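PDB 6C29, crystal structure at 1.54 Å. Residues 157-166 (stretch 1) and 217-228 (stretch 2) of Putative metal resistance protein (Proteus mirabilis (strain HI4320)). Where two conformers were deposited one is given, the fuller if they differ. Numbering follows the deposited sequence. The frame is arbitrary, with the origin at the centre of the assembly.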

ATOM      1  N   ALA A 157     -15.601  -4.577 -16.054  1.00 18.97           N
ATOM      2  CA  ALA A 157     -16.789  -4.742 -15.221  1.00 17.88           C
ATOM      3  C   ALA A 157     -16.444  -5.482 -13.941  1.00 16.37           C
ATOM      4  O   ALA A 157     -15.557  -6.337 -13.925  1.00 17.30           O
ATOM      5  CB  ALA A 157     -17.887  -5.470 -15.958  1.00 21.32           C
ATOM      6  N   VAL A 158     -17.161  -5.119 -12.883  1.00 16.41           N
ATOM      7  CA  VAL A 158     -17.053  -5.746 -11.580  1.00 18.42           C
ATOM      8  C   VAL A 158     -18.437  -5.970 -11.004  1.00 18.56           C
ATOM      9  O   VAL A 158     -19.299  -5.065 -11.051  1.00 18.95           O
ATOM     10  CB  VAL A 158     -16.250  -4.863 -10.595  1.00 22.33           C
ATOM     11  CG1 VAL A 158     -16.166  -5.521  -9.243  1.00 22.82           C
ATOM     12  CG2 VAL A 158     -14.907  -4.577 -11.148  1.00 28.73           C
ATOM     13  N   SER A 159     -18.670  -7.169 -10.485  1.00 18.32           N
ATOM     14  CA  SER A 159     -19.854  -7.416  -9.686  0.55 18.29           C
ATOM     15  C   SER A 159     -19.446  -8.205  -8.462  1.00 16.09           C
ATOM     16  O   SER A 159     -18.364  -8.849  -8.418  1.00 16.59           O
ATOM     17  CB  SER A 159     -20.936  -8.161 -10.472  0.55 20.85           C
ATOM     18  OG  SER A 159     -20.440  -9.380 -10.964  0.55 23.43           O
ATOM     19  N   SER A 160     -20.262  -8.124  -7.436  1.00 16.46           N
ATOM     20  CA  SER A 160     -19.962  -8.841  -6.216  1.00 16.68           C
ATOM     21  C   SER A 160     -21.217  -9.204  -5.458  1.00 17.07           C
ATOM     22  O   SER A 160     -22.295  -8.617  -5.644  1.00 17.72           O
ATOM     23  CB  SER A 160     -19.017  -8.033  -5.316  1.00 17.47           C
ATOM     24  OG  SER A 160     -19.625  -6.824  -4.900  1.00 17.58           O
ATOM     25  N   ASP A 161     -21.054 -10.189  -4.595  1.00 18.61           N
ATOM     26  CA  ASP A 161     -22.138 -10.692  -3.785  1.00 20.24           C
ATOM     27  C   ASP A 161     -21.564 -11.169  -2.474  1.00 19.12           C
ATOM     28  O   ASP A 161     -20.421 -11.642  -2.399  1.00 19.77           O
ATOM     29  CB  ASP A 161     -22.868 -11.824  -4.503  1.00 29.29           C
ATOM     30  CG  ASP A 161     -23.996 -12.393  -3.683  1.00 44.06           C
ATOM     31  OD1 ASP A 161     -25.018 -11.684  -3.512  1.00 43.35           O
ATOM     32  OD2 ASP A 161     -23.846 -13.540  -3.192  1.00 50.77           O
ATOM     33  N   TYR A 162     -22.356 -11.051  -1.425  1.00 19.68           N
ATOM     34  CA  TYR A 162     -21.944 -11.522  -0.116  1.00 19.81           C
ATOM     35  C   TYR A 162     -23.034 -12.298   0.558  1.00 22.35           C
ATOM     36  O   TYR A 162     -24.146 -11.793   0.674  1.00 22.89           O
ATOM     37  CB  TYR A 162     -21.561 -10.353   0.771  1.00 19.78           C
ATOM     38  CG  TYR A 162     -21.155 -10.749   2.165  1.00 24.39           C
ATOM     39  CD1 TYR A 162     -19.899 -11.263   2.430  1.00 24.58           C
ATOM     40  CD2 TYR A 162     -22.042 -10.595   3.222  1.00 30.05           C
ATOM     41  CE1 TYR A 162     -19.534 -11.618   3.703  1.00 27.14           C
ATOM     42  CE2 TYR A 162     -21.680 -10.943   4.502  1.00 35.57           C
ATOM     43  CZ  TYR A 162     -20.431 -11.449   4.737  1.00 33.81           C
ATOM     44  OH  TYR A 162     -20.059 -11.780   6.016  1.00 34.84           O
ATOM     45  N   ARG A 163     -22.716 -13.517   0.984  1.00 22.98           N
ATOM     46  CA  ARG A 163     -23.642 -14.370   1.728  1.00 28.21           C
ATOM     47  C   ARG A 163     -22.853 -15.484   2.405  1.00 28.52           C
ATOM     48  O   ARG A 163     -21.754 -15.850   1.953  1.00 26.80           O
ATOM     49  CB  ARG A 163     -24.723 -14.944   0.820  1.00 34.82           C
ATOM     50  CG  ARG A 163     -24.221 -15.850  -0.284  1.00 40.73           C
ATOM     51  CD  ARG A 163     -25.401 -16.387  -1.082  1.00 51.78           C
ATOM     52  NE  ARG A 163     -26.026 -15.351  -1.907  1.00 60.90           N
ATOM     53  CZ  ARG A 163     -27.307 -15.345  -2.271  1.00 69.42           C
ATOM     54  NH1 ARG A 163     -28.131 -16.314  -1.878  1.00 71.87           N
ATOM     55  NH2 ARG A 163     -27.769 -14.358  -3.028  1.00 72.06           N
ATOM     56  N   ASN A 164     -23.383 -15.988   3.521  1.00 31.51           N
ATOM     57  CA  ASN A 164     -22.725 -17.058   4.265  1.00 32.62           C
ATOM     58  C   ASN A 164     -21.270 -16.716   4.634  1.00 28.80           C
ATOM     59  O   ASN A 164     -20.392 -17.569   4.560  1.00 27.56           O
ATOM     60  CB  ASN A 164     -22.751 -18.374   3.475  1.00 39.03           C
ATOM     61  CG  ASN A 164     -24.142 -18.736   2.970  1.00 49.03           C
ATOM     62  OD1 ASN A 164     -24.325 -19.046   1.794  1.00 55.12           O
ATOM     63  ND2 ASN A 164     -25.126 -18.663   3.848  1.00 52.13           N
ATOM     64  N   SER A 165     -21.035 -15.460   5.012  1.00 29.48           N
ATOM     65  CA  SER A 165     -19.707 -14.966   5.398  1.00 26.85           C
ATOM     66  C   SER A 165     -18.647 -15.165   4.311  1.00 22.47           C
ATOM     67  O   SER A 165     -17.471 -15.346   4.614  1.00 22.76           O
ATOM     68  CB  SER A 165     -19.235 -15.642   6.685  1.00 32.61           C
ATOM     69  OG  SER A 165     -20.171 -15.434   7.722  1.00 41.40           O
ATOM     70  N   GLN A 166     -19.089 -15.112   3.057  1.00 21.58           N
ATOM     71  CA  GLN A 166     -18.222 -15.293   1.897  1.00 21.32           C
ATOM     72  C   GLN A 166     -18.489 -14.220   0.851  1.00 16.79           C
ATOM     73  O   GLN A 166     -19.633 -14.031   0.409  1.00 17.60           O
ATOM     74  CB  GLN A 166     -18.455 -16.661   1.290  1.00 25.83           C
ATOM     75  CG  GLN A 166     -17.572 -16.989   0.129  1.00 32.46           C
ATOM     76  CD  GLN A 166     -17.910 -18.349  -0.414  1.00 42.84           C
ATOM     77  OE1 GLN A 166     -17.699 -19.360   0.252  1.00 45.76           O
ATOM     78  NE2 GLN A 166     -18.493 -18.381  -1.603  1.00 45.71           N
ATOM     79  N   ASP A 217     -14.748 -15.229  14.054  1.00 48.96           N
ATOM     80  CA  ASP A 217     -16.074 -15.825  13.918  1.00 54.55           C
ATOM     81  C   ASP A 217     -16.746 -15.329  12.642  1.00 50.37           C
ATOM     82  O   ASP A 217     -16.331 -14.319  12.072  1.00 41.89           O
ATOM     83  CB  ASP A 217     -16.945 -15.497  15.133  1.00 63.81           C
ATOM     84  CG  ASP A 217     -16.390 -16.072  16.425  1.00 71.61           C
ATOM     85  OD1 ASP A 217     -15.823 -17.187  16.391  1.00 73.04           O
ATOM     86  OD2 ASP A 217     -16.517 -15.403  17.475  1.00 74.87           O
ATOM     87  N   ALA A 218     -17.804 -16.026  12.230  1.00 55.00           N
ATOM     88  CA  ALA A 218     -18.535 -15.703  11.003  1.00 56.63           C
ATOM     89  C   ALA A 218     -18.896 -14.234  10.992  1.00 52.58           C
ATOM     90  O   ALA A 218     -19.419 -13.710  11.963  1.00 52.81           O
ATOM     91  CB  ALA A 218     -19.788 -16.559  10.884  1.00 62.67           C
ATOM     92  N   ALA A 219     -18.586 -13.555   9.899  1.00 48.40           N
ATOM     93  CA  ALA A 219     -18.828 -12.126   9.834  1.00 41.50           C
ATOM     94  C   ALA A 219     -20.300 -11.828   9.673  1.00 41.44           C
ATOM     95  O   ALA A 219     -21.044 -12.609   9.078  1.00 46.37           O
ATOM     96  CB  ALA A 219     -18.054 -11.518   8.681  1.00 34.51           C
ATOM     97  N   GLY A 220     -20.705 -10.666  10.168  1.00 39.99           N
ATOM     98  CA  GLY A 220     -22.044 -10.158   9.946  1.00 43.72           C
ATOM     99  C   GLY A 220     -22.200  -9.697   8.510  1.00 44.86           C
ATOM    100  O   GLY A 220     -21.344  -9.963   7.671  1.00 44.90           O
ATOM    101  N   ASP A 221     -23.281  -8.983   8.222  1.00 46.17           N
ATOM    102  CA  ASP A 221     -23.553  -8.546   6.858  1.00 46.91           C
ATOM    103  C   ASP A 221     -22.691  -7.348   6.497  1.00 42.12           C
ATOM    104  O   ASP A 221     -22.751  -6.311   7.154  1.00 42.48           O
ATOM    105  CB  ASP A 221     -25.031  -8.185   6.686  1.00 52.72           C
ATOM    106  CG  ASP A 221     -25.456  -8.137   5.228  1.00 56.96           C
ATOM    107  OD1 ASP A 221     -24.578  -8.187   4.342  1.00 54.57           O
ATOM    108  OD2 ASP A 221     -26.673  -8.043   4.968  1.00 61.30           O
ATOM    109  N   ILE A 222     -21.864  -7.509   5.470  1.00 37.18           N
ATOM    110  CA  ILE A 222     -21.051  -6.405   4.970  1.00 30.78           C
ATOM    111  C   ILE A 222     -21.551  -5.878   3.620  1.00 23.43           C
ATOM    112  O   ILE A 222     -20.878  -5.065   2.994  1.00 20.15           O
ATOM    113  CB  ILE A 222     -19.576  -6.812   4.822  1.00 32.02           C
ATOM    114  CG1 ILE A 222     -19.445  -8.039   3.911  1.00 27.26           C
ATOM    115  CG2 ILE A 222     -18.971  -7.037   6.198  1.00 39.34           C
ATOM    116  CD1 ILE A 222     -18.003  -8.420   3.558  1.00 30.10           C
ATOM    117  N   THR A 223     -22.721  -6.329   3.177  1.00 23.34           N
ATOM    118  CA  THR A 223     -23.321  -5.797   1.958  1.00 22.73           C
ATOM    119  C   THR A 223     -23.441  -4.287   2.082  1.00 22.01           C
ATOM    120  O   THR A 223     -23.843  -3.799   3.138  1.00 24.50           O
ATOM    121  CB  THR A 223     -24.700  -6.436   1.688  1.00 26.04           C
ATOM    122  OG1 THR A 223     -24.525  -7.843   1.441  1.00 27.47           O
ATOM    123  CG2 THR A 223     -25.346  -5.824   0.487  1.00 27.20           C
ATOM    124  N   GLY A 224     -23.072  -3.547   1.036  1.00 20.76           N
ATOM    125  CA  GLY A 224     -23.142  -2.089   1.079  1.00 21.09           C
ATOM    126  C   GLY A 224     -21.871  -1.409   1.568  1.00 20.85           C
ATOM    127  O   GLY A 224     -21.748  -0.200   1.446  1.00 23.62           O
ATOM    128  N   LYS A 225     -20.949  -2.175   2.164  1.00 20.08           N
ATOM    129  CA  LYS A 225     -19.652  -1.645   2.594  1.00 21.21           C
ATOM    130  C   LYS A 225     -18.713  -1.478   1.397  1.00 20.85           C
ATOM    131  O   LYS A 225     -18.968  -2.004   0.307  1.00 18.93           O
ATOM    132  CB  LYS A 225     -18.994  -2.581   3.619  1.00 23.77           C
ATOM    133  CG  LYS A 225     -19.814  -2.874   4.860  1.00 35.09           C
ATOM    134  CD  LYS A 225     -19.966  -1.742   5.855  1.00 50.28           C
ATOM    135  CE  LYS A 225     -20.691  -2.308   7.087  1.00 65.30           C
ATOM    136  NZ  LYS A 225     -20.750  -1.424   8.279  1.00 73.64           N
ATOM    137  N   ALA A 226     -17.601  -0.772   1.596  1.00 16.16           N
ATOM    138  CA  ALA A 226     -16.684  -0.485   0.499  1.00 15.74           C
ATOM    139  C   ALA A 226     -16.005  -1.748   0.004  1.00 16.18           C
ATOM    140  O   ALA A 226     -15.566  -2.594   0.805  1.00 17.29           O
ATOM    141  CB  ALA A 226     -15.648   0.534   0.924  1.00 15.65           C
ATOM    142  N   LEU A 227     -15.968  -1.888  -1.318  1.00 15.30           N
ATOM    143  CA  LEU A 227     -15.202  -2.920  -1.993  1.00 16.28           C
ATOM    144  C   LEU A 227     -14.029  -2.227  -2.663  1.00 16.42           C
ATOM    145  O   LEU A 227     -14.154  -1.592  -3.702  1.00 17.51           O
ATOM    146  CB  LEU A 227     -16.056  -3.676  -3.014  1.00 15.72           C
ATOM    147  CG  LEU A 227     -15.317  -4.743  -3.831  1.00 16.56           C
ATOM    148  CD1 LEU A 227     -14.702  -5.821  -2.953  1.00 17.72           C
ATOM    149  CD2 LEU A 227     -16.243  -5.355  -4.826  1.00 16.40           C
ATOM    150  N   SER A 228     -12.870  -2.397  -2.066  1.00 13.75           N
ATOM    151  CA  SER A 228     -11.631  -1.762  -2.522  1.00 12.43           C
ATOM    152  C   SER A 228     -10.597  -2.851  -2.648  1.00 11.35           C
ATOM    153  O   SER A 228     -10.405  -3.666  -1.714  1.00 12.91           O
ATOM    154  CB  SER A 228     -11.170  -0.695  -1.522  1.00 15.85           C
ATOM    155  OG  SER A 228      -9.868  -0.205  -1.822  1.00 17.85           O
TER
HETATM  156  O   HOH W   1     -24.434  -9.031  -1.742  1.00 41.87           O

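How does the contact begin at the start of the second stretch? Asp217 points away and takes no part, so the first touch comes at Ala218, whose CB lies 3.4 Å from Ser165 OG. Ala219 follows, turning its side chain toward the first stretch, and here the two backbones come to 5.3 Å between the CA atoms of Ser165 and Ala219. Ser165 OG gives a weak hydrogen bond to Ala219 O at 3.3 Å. Ala219 CB also rests 3.3 Å from Tyr162 OH.

What holds the hydroxyl of Tyr162? The next carbonyl does. Tyr162 OH donates to Gly220 O at 2.8 Å, a short hydrogen bond that fixes the far end of the ring against a backbone acceptor. The tyrosine is the centre of the contact, with by far the largest covered area of any residue in either stretch. Its chi1 of 178° (t) carries the ring out from the strand and alongside the loop from Ala219 to Thr223, its hydroxyl at the Ala219 end.

How do Asp221, Ile222 and Thr223 meet that ring? The CA-to-CB bond of Asp221 points away, yet its carboxylate comes back, and OD1 sits 3.7 Å from Tyr162 CD2. Asp221 OD1 is occupied within its own loop, accepting from both Thr223 N and Thr223 OG1 at 2.9 Å each, so the carboxylate is braced beside the ring. Ile222 supplies the apolar cover: its CG1 stands 3.4 Å from the centroid of the Tyr162 ring and only 3° off the normal, a CH-pi contact almost squarely over one face, and its CD1 reaches Tyr162 CE1 at 3.5 Å. Thr223 lies near the base of the tyrosine, OG1 being 3.9 Å from Tyr162 CB. A water adds a link there, its oxygen accepting from Tyr162 N at 2.9 Å and donating to Asp161 OD1 at 3.2 Å and, weakly, to Thr223 OG1 at 3.4 Å.

What remains of the contact beyond the turn? Ile222 to Lys225 form a type II turn, closed by Lys225 N donating to Ile222 O at 3.0 Å, and Gly224, Lys225 and Ala226 make no contact with the first stretch. Leu227 restores it, pointing toward the strand from a backbone 8.7 Å away, CA to CA, at Ser160. The side chain spans this wider gap: Leu227 CD2 lies 3.7 Å from Ser160 OG and 4.4 Å from Val158 CG1, packing without any polar bond between the stretches.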